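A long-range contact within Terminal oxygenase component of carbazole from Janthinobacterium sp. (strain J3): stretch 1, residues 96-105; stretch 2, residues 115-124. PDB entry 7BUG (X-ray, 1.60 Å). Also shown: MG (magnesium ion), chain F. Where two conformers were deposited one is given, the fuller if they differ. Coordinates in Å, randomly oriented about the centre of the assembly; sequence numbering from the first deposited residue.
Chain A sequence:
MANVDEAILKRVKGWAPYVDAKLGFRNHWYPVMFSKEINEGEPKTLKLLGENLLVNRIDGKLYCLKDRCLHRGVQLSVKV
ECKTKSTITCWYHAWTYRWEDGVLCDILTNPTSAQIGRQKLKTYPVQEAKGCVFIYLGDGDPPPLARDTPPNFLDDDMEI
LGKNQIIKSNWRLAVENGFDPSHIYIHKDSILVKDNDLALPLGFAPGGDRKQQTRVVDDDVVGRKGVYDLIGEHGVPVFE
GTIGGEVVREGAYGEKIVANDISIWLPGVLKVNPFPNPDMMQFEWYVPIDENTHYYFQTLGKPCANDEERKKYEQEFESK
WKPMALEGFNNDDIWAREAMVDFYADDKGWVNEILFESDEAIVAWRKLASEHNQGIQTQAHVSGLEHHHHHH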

ATOM      1  N   THR A  96      -5.399  11.707 -32.829  1.00  9.77           N
ATOM      2  CA  THR A  96      -6.473  10.859 -33.351  1.00 10.41           C
ATOM      3  C   THR A  96      -5.882   9.637 -34.054  1.00 10.69           C
ATOM      4  O   THR A  96      -5.017   9.797 -34.958  1.00 10.66           O
ATOM      5  CB  THR A  96      -7.333  11.685 -34.305  1.00 10.51           C
ATOM      6  OG1 THR A  96      -7.891  12.754 -33.529  1.00 11.41           O
ATOM      7  CG2 THR A  96      -8.439  10.857 -34.922  1.00 12.24           C
ATOM      8  N   TYR A  97      -6.383   8.462 -33.683  1.00 10.90           N
ATOM      9  CA  TYR A  97      -5.858   7.158 -34.126  1.00 10.49           C
ATOM     10  C   TYR A  97      -6.935   6.379 -34.877  1.00 10.94           C
ATOM     11  O   TYR A  97      -8.105   6.387 -34.518  1.00 11.70           O
ATOM     12  CB  TYR A  97      -5.384   6.358 -32.923  1.00 11.21           C
ATOM     13  CG  TYR A  97      -4.401   7.105 -32.051  1.00 10.86           C
ATOM     14  CD1 TYR A  97      -3.041   7.020 -32.305  1.00 11.37           C
ATOM     15  CD2 TYR A  97      -4.816   7.772 -30.913  1.00 10.28           C
ATOM     16  CE1 TYR A  97      -2.116   7.626 -31.483  1.00 10.75           C
ATOM     17  CE2 TYR A  97      -3.906   8.408 -30.089  1.00 10.33           C
ATOM     18  CZ  TYR A  97      -2.549   8.322 -30.368  1.00 10.88           C
ATOM     19  OH  TYR A  97      -1.685   8.895 -29.463  1.00 10.92           O
ATOM     20  N   ARG A  98      -6.514   5.691 -35.927  1.00 12.29           N
ATOM     21  CA  ARG A  98      -7.399   4.710 -36.594  1.00 13.63           C
ATOM     22  C   ARG A  98      -7.481   3.433 -35.771  1.00 11.98           C
ATOM     23  O   ARG A  98      -6.442   2.879 -35.444  1.00 12.01           O
ATOM     24  CB  ARG A  98      -6.884   4.438 -38.001  1.00 15.36           C
ATOM     25  CG  ARG A  98      -6.896   5.681 -38.875  1.00 18.12           C
ATOM     26  CD  ARG A  98      -6.843   5.212 -40.320  1.00 22.95           C
ATOM     27  NE  ARG A  98      -5.548   4.699 -40.632  1.00 22.14           N
ATOM     28  CZ  ARG A  98      -4.656   5.270 -41.446  1.00 29.00           C
ATOM     29  NH1 ARG A  98      -4.911   6.440 -42.024  1.00 32.90           N
ATOM     30  NH2 ARG A  98      -3.507   4.662 -41.686  1.00 26.11           N
ATOM     31  N   TRP A  99      -8.679   2.923 -35.516  1.00 11.78           N
ATOM     32  CA  TRP A  99      -8.850   1.609 -34.880  1.00 12.12           C
ATOM     33  C   TRP A  99      -8.176   0.534 -35.728  1.00 13.17           C
ATOM     34  O   TRP A  99      -7.693  -0.438 -35.165  1.00 13.00           O
ATOM     35  CB  TRP A  99     -10.327   1.317 -34.667  1.00 13.53           C
ATOM     36  CG  TRP A  99     -10.971   2.143 -33.609  1.00 13.45           C
ATOM     37  CD1 TRP A  99     -11.712   3.289 -33.743  1.00 12.76           C
ATOM     38  CD2 TRP A  99     -10.917   1.855 -32.189  1.00 12.38           C
ATOM     39  NE1 TRP A  99     -12.132   3.720 -32.516  1.00 13.75           N
ATOM     40  CE2 TRP A  99     -11.686   2.840 -31.551  1.00 12.06           C
ATOM     41  CE3 TRP A  99     -10.353   0.839 -31.418  1.00 11.89           C
ATOM     42  CZ2 TRP A  99     -11.826   2.907 -30.161  1.00 13.43           C
ATOM     43  CZ3 TRP A  99     -10.533   0.876 -30.042  1.00 13.34           C
ATOM     44  CH2 TRP A  99     -11.322   1.847 -29.435  1.00 12.95           C
ATOM     45  N   GLU A 100      -8.255   0.611 -37.064  1.00 13.38           N
ATOM     46  CA  GLU A 100      -7.882  -0.564 -37.893  1.00 15.59           C
ATOM     47  C   GLU A 100      -6.375  -0.813 -37.844  1.00 14.64           C
ATOM     48  O   GLU A 100      -5.982  -1.999 -37.899  1.00 14.65           O
ATOM     49  CB  GLU A 100      -8.338  -0.328 -39.343  1.00 18.96           C
ATOM     50  CG  GLU A 100      -8.205  -1.571 -40.182  1.00 23.38           C
ATOM     51  CD  GLU A 100      -6.828  -1.733 -40.774  1.00 30.89           C
ATOM     52  OE1 GLU A 100      -6.192  -0.675 -41.080  1.00 33.50           O
ATOM     53  OE2 GLU A 100      -6.407  -2.903 -40.955  1.00 34.84           O
ATOM     54  N   ASP A 101      -5.518   0.205 -37.734  1.00 13.19           N
ATOM     55  CA  ASP A 101      -4.065  -0.013 -37.787  1.00 14.41           C
ATOM     56  C   ASP A 101      -3.290   0.807 -36.747  1.00 13.11           C
ATOM     57  O   ASP A 101      -2.035   0.735 -36.730  1.00 14.09           O
ATOM     58  CB  ASP A 101      -3.505   0.297 -39.172  1.00 16.96           C
ATOM     59  CG  ASP A 101      -3.835   1.668 -39.697  1.00 20.20           C
ATOM     60  OD1 ASP A 101      -4.228   2.564 -38.921  1.00 16.78           O
ATOM     61  OD2 ASP A 101      -3.634   1.863 -40.930  1.00 22.02           O
ATOM     62  N   GLY A 102      -3.995   1.564 -35.926  1.00 13.06           N
ATOM     63  CA  GLY A 102      -3.411   2.412 -34.864  1.00 12.35           C
ATOM     64  C   GLY A 102      -2.682   3.644 -35.350  1.00 12.58           C
ATOM     65  O   GLY A 102      -2.072   4.364 -34.561  1.00 13.02           O
ATOM     66  N   VAL A 103      -2.729   3.942 -36.638  1.00 12.88           N
ATOM     67  CA  VAL A 103      -1.943   5.070 -37.179  1.00 13.64           C
ATOM     68  C   VAL A 103      -2.509   6.379 -36.665  1.00 11.97           C
ATOM     69  O   VAL A 103      -3.777   6.562 -36.573  1.00 12.22           O
ATOM     70  CB  VAL A 103      -1.929   5.024 -38.721  1.00 15.20           C
ATOM     71  CG1 VAL A 103      -1.370   6.309 -39.308  1.00 15.92           C
ATOM     72  CG2 VAL A 103      -1.157   3.804 -39.209  1.00 16.68           C
ATOM     73  N   LEU A 104      -1.588   7.216 -36.245  1.00 12.04           N
ATOM     74  CA  LEU A 104      -1.884   8.618 -35.888  1.00 11.83           C
ATOM     75  C   LEU A 104      -2.249   9.343 -37.184  1.00 13.78           C
ATOM     76  O   LEU A 104      -1.318   9.717 -37.930  1.00 14.36           O
ATOM     77  CB  LEU A 104      -0.674   9.234 -35.211  1.00 12.71           C
ATOM     78  CG  LEU A 104      -0.825  10.660 -34.734  1.00 12.56           C
ATOM     79  CD1 LEU A 104      -1.947  10.868 -33.722  1.00 11.84           C
ATOM     80  CD2 LEU A 104       0.497  11.165 -34.194  1.00 14.09           C
ATOM     81  N   CYS A 105      -3.533   9.579 -37.404  1.00 13.30           N
ATOM     82  CA  CYS A 105      -4.001  10.063 -38.729  1.00 14.69           C
ATOM     83  C   CYS A 105      -4.297  11.557 -38.703  1.00 15.02           C
ATOM     84  O   CYS A 105      -4.383  12.156 -39.801  1.00 14.87           O
ATOM     85  CB  CYS A 105      -5.183   9.243 -39.206  1.00 15.31           C
ATOM     86  SG  CYS A 105      -6.687   9.445 -38.229  1.00 17.93           S
TER
HETATM   87 MG    MG F 403      -5.829  -3.906 -37.054  1.00 18.82          MG
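Stretch 2 115-124: QIGRQKLKTY

Stretch 2 runs antiparallel to the second half of stretch 1, so that Gly 102, Val 103 and Cys 105 meet Leu 121, Lys 120 and Gly 117 in turn. The chain enters through a type II beta turn from Gln 115 to Arg 118, closed by Arg 118 N to Gln 115 O (3.0 Å), with Gly 117 at positive phi (72°). From Gln 119 onward the backbone is extended, and a single beta bridge pairs Val 103 with Lys 120, their CA atoms 4.2 Å apart.

Leu 104 covers the most surface. Its backbone bonds in both directions: Leu 104 N donates to Gln 119 O (2.9 Å), and Leu 104 O accepts from Gly 117 N (2.8 Å), which ties the turn to the strand. Its side chain, with chi1 t and chi2 p, points toward stretch 2 and places CD2 3.5 Å from Gln 115 O and 4.0 Å from Gln 119 CB. Those two glutamines are themselves linked, Gln 119 NE2 donating to Gln 115 OE1 at 2.8 Å.

Leu 121 is the second anchor. Its N donates to Gly 102 O (2.8 Å), while its side chain, also t and p, turns toward Tyr 97: Leu 121 CD2 sits over one face of the ring, 3.8 Å from its centroid, and Leu 121 CB lies 3.7 Å from Tyr 97 CD1. The backbones are close here, with Gly 102 CA 3.5 Å from Leu 121 O in a CA-H...O contact. A CB on Gly 102 would clash with that oxygen, and the positive phi of Gly 102 (72°) likewise favours glycine.

Further along, Thr 123 points toward stretch 1 and brings CG2 to 3.5 Å from Gly 102 N. One water bridges the adjoining carbonyls, donating to Asp 101 O (2.7 Å) and Leu 121 O (2.6 Å).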

ATOM      1  N   GLN A 115       4.160  14.944 -36.605  1.00 13.70           N
ATOM      2  CA  GLN A 115       3.881  13.580 -36.069  1.00 13.92           C
ATOM      3  C   GLN A 115       2.806  12.842 -36.899  1.00 13.18           C
ATOM      4  O   GLN A 115       2.771  11.603 -36.853  1.00 14.98           O
ATOM      5  CB  GLN A 115       3.487  13.652 -34.592  1.00 14.11           C
ATOM      6  CG  GLN A 115       4.530  14.186 -33.634  1.00 14.75           C
ATOM      7  CD  GLN A 115       5.749  13.298 -33.495  1.00 17.39           C
ATOM      8  OE1 GLN A 115       5.876  12.272 -34.152  1.00 18.71           O
ATOM      9  NE2 GLN A 115       6.657  13.676 -32.614  1.00 17.62           N
ATOM     10  N   ILE A 116       1.907  13.558 -37.563  1.00 14.05           N
ATOM     11  CA  ILE A 116       0.761  12.971 -38.284  1.00 14.67           C
ATOM     12  C   ILE A 116       1.280  12.028 -39.368  1.00 14.73           C
ATOM     13  O   ILE A 116       2.135  12.433 -40.154  1.00 16.15           O
ATOM     14  CB  ILE A 116      -0.149  14.073 -38.840  1.00 15.07           C
ATOM     15  CG1 ILE A 116      -0.773  14.871 -37.702  1.00 14.64           C
ATOM     16  CG2 ILE A 116      -1.196  13.471 -39.764  1.00 15.14           C
ATOM     17  CD1 ILE A 116      -1.311  16.193 -38.145  1.00 15.62           C
ATOM     18  N   GLY A 117       0.734  10.834 -39.405  1.00 15.77           N
ATOM     19  CA  GLY A 117       1.150   9.761 -40.319  1.00 17.07           C
ATOM     20  C   GLY A 117       2.488   9.122 -40.019  1.00 19.14           C
ATOM     21  O   GLY A 117       2.877   8.244 -40.822  1.00 19.23           O
ATOM     22  N   ARG A 118       3.194   9.474 -38.930  1.00 17.07           N
ATOM     23  CA  ARG A 118       4.579   9.049 -38.664  1.00 17.31           C
ATOM     24  C   ARG A 118       4.679   8.307 -37.311  1.00 16.99           C
ATOM     25  O   ARG A 118       5.784   8.071 -36.820  1.00 17.41           O
ATOM     26  CB  ARG A 118       5.502  10.265 -38.651  1.00 19.88           C
ATOM     27  CG  ARG A 118       5.694  10.925 -40.017  1.00 22.19           C
ATOM     28  CD  ARG A 118       6.986  11.722 -40.008  1.00 25.61           C
ATOM     29  NE  ARG A 118       7.244  12.237 -41.348  1.00 30.91           N
ATOM     30  CZ  ARG A 118       6.738  13.356 -41.868  1.00 36.67           C
ATOM     31  NH1 ARG A 118       5.936  14.156 -41.176  1.00 34.14           N
ATOM     32  NH2 ARG A 118       7.057  13.680 -43.113  1.00 39.50           N
ATOM     33  N   GLN A 119       3.534   8.058 -36.686  1.00 14.14           N
ATOM     34  CA  GLN A 119       3.442   7.326 -35.400  1.00 14.08           C
ATOM     35  C   GLN A 119       2.257   6.357 -35.498  1.00 14.17           C
ATOM     36  O   GLN A 119       1.279   6.568 -36.269  1.00 13.52           O
ATOM     37  CB  GLN A 119       3.238   8.266 -34.207  1.00 13.68           C
ATOM     38  CG  GLN A 119       4.327   9.307 -33.996  1.00 14.53           C
ATOM     39  CD  GLN A 119       5.678   8.794 -33.577  1.00 15.80           C
ATOM     40  OE1 GLN A 119       5.865   7.609 -33.258  1.00 17.75           O
ATOM     41  NE2 GLN A 119       6.645   9.689 -33.577  1.00 16.87           N
ATOM     42  N   LYS A 120       2.355   5.281 -34.732  1.00 15.66           N
ATOM     43  CA  LYS A 120       1.345   4.199 -34.667  0.50 16.14           C
ATOM     44  C   LYS A 120       1.159   3.772 -33.205  1.00 13.80           C
ATOM     45  O   LYS A 120       2.159   3.446 -32.602  1.00 16.05           O
ATOM     46  CB  LYS A 120       1.858   3.046 -35.529  0.50 18.40           C
ATOM     47  CG  LYS A 120       0.901   1.887 -35.701  0.50 21.87           C
ATOM     48  CD  LYS A 120       1.527   0.742 -36.473  0.50 25.16           C
ATOM     49  CE  LYS A 120       2.182   1.178 -37.762  0.50 30.07           C
ATOM     50  NZ  LYS A 120       2.521   0.012 -38.624  0.50 33.36           N
ATOM     51  N   LEU A 121      -0.055   3.725 -32.716  1.00 12.93           N
ATOM     52  CA  LEU A 121      -0.407   3.145 -31.425  1.00 12.36           C
ATOM     53  C   LEU A 121      -0.505   1.641 -31.599  1.00 12.54           C
ATOM     54  O   LEU A 121      -1.052   1.148 -32.614  1.00 14.59           O
ATOM     55  CB  LEU A 121      -1.744   3.782 -31.025  1.00 14.29           C
ATOM     56  CG  LEU A 121      -2.358   3.424 -29.691  1.00 14.90           C
ATOM     57  CD1 LEU A 121      -1.391   3.595 -28.547  1.00 17.38           C
ATOM     58  CD2 LEU A 121      -3.596   4.302 -29.473  1.00 14.85           C
ATOM     59  N   LYS A 122      -0.024   0.886 -30.626  1.00 12.18           N
ATOM     60  CA  LYS A 122      -0.075  -0.584 -30.681  1.00 12.88           C
ATOM     61  C   LYS A 122      -1.507  -1.068 -30.820  1.00 12.03           C
ATOM     62  O   LYS A 122      -2.431  -0.508 -30.143  1.00 11.70           O
ATOM     63  CB  LYS A 122       0.593  -1.139 -29.420  1.00 13.43           C
ATOM     64  CG  LYS A 122       0.619  -2.644 -29.378  1.00 14.37           C
ATOM     65  CD  LYS A 122       1.587  -3.230 -30.369  1.00 16.35           C
ATOM     66  CE  LYS A 122       2.051  -4.624 -30.009  1.00 19.52           C
ATOM     67  NZ  LYS A 122       2.811  -5.241 -31.115  1.00 22.45           N
ATOM     68  N   THR A 123      -1.722  -2.017 -31.723  1.00 12.22           N
ATOM     69  CA  THR A 123      -3.003  -2.707 -31.870  1.00 12.56           C
ATOM     70  C   THR A 123      -2.717  -4.169 -31.588  1.00 11.24           C
ATOM     71  O   THR A 123      -1.532  -4.637 -31.681  1.00 13.60           O
ATOM     72  CB  THR A 123      -3.627  -2.516 -33.260  1.00 13.12           C
ATOM     73  OG1 THR A 123      -2.714  -3.116 -34.184  1.00 15.09           O
ATOM     74  CG2 THR A 123      -3.891  -1.062 -33.563  1.00 17.17           C
ATOM     75  N   TYR A 124      -3.764  -4.869 -31.229  1.00 11.80           N
ATOM     76  CA  TYR A 124      -3.768  -6.322 -31.043  1.00 11.29           C
ATOM     77  C   TYR A 124      -4.883  -6.910 -31.874  1.00 11.52           C
ATOM     78  O   TYR A 124      -6.001  -6.372 -31.898  1.00 11.83           O
ATOM     79  CB  TYR A 124      -3.853  -6.720 -29.565  1.00 11.32           C
ATOM     80  CG  TYR A 124      -2.599  -6.362 -28.824  1.00 11.38           C
ATOM     81  CD1 TYR A 124      -1.405  -7.022 -29.049  1.00 11.64           C
ATOM     82  CD2 TYR A 124      -2.614  -5.388 -27.844  1.00 11.77           C
ATOM     83  CE1 TYR A 124      -0.252  -6.705 -28.336  1.00 12.00           C
ATOM     84  CE2 TYR A 124      -1.475  -5.033 -27.141  1.00 12.15           C
ATOM     85  CZ  TYR A 124      -0.288  -5.704 -27.381  1.00 11.36           C
ATOM     86  OH  TYR A 124       0.800  -5.393 -26.651  1.00 12.61           O
TER
HETATM   87  O   HOH W   1      -6.463  -2.922 -35.218  1.00 14.95           O
HETATM   88  O   HOH W   2      -5.294  -4.495 -39.038  1.00 19.75           O
HETATM   89  O   HOH W   3      -0.726  -0.421 -34.654  1.00 24.60           O
HETATM   90  O   HOH W   4      -3.806  -3.359 -36.717  1.00 20.11           O
HETATM   91  O   HOH W   5      -7.795  -4.420 -37.380  1.00 17.11           O
HETATM   92  O   HOH W   6      -5.515  -5.660 -36.008  1.00 18.41           O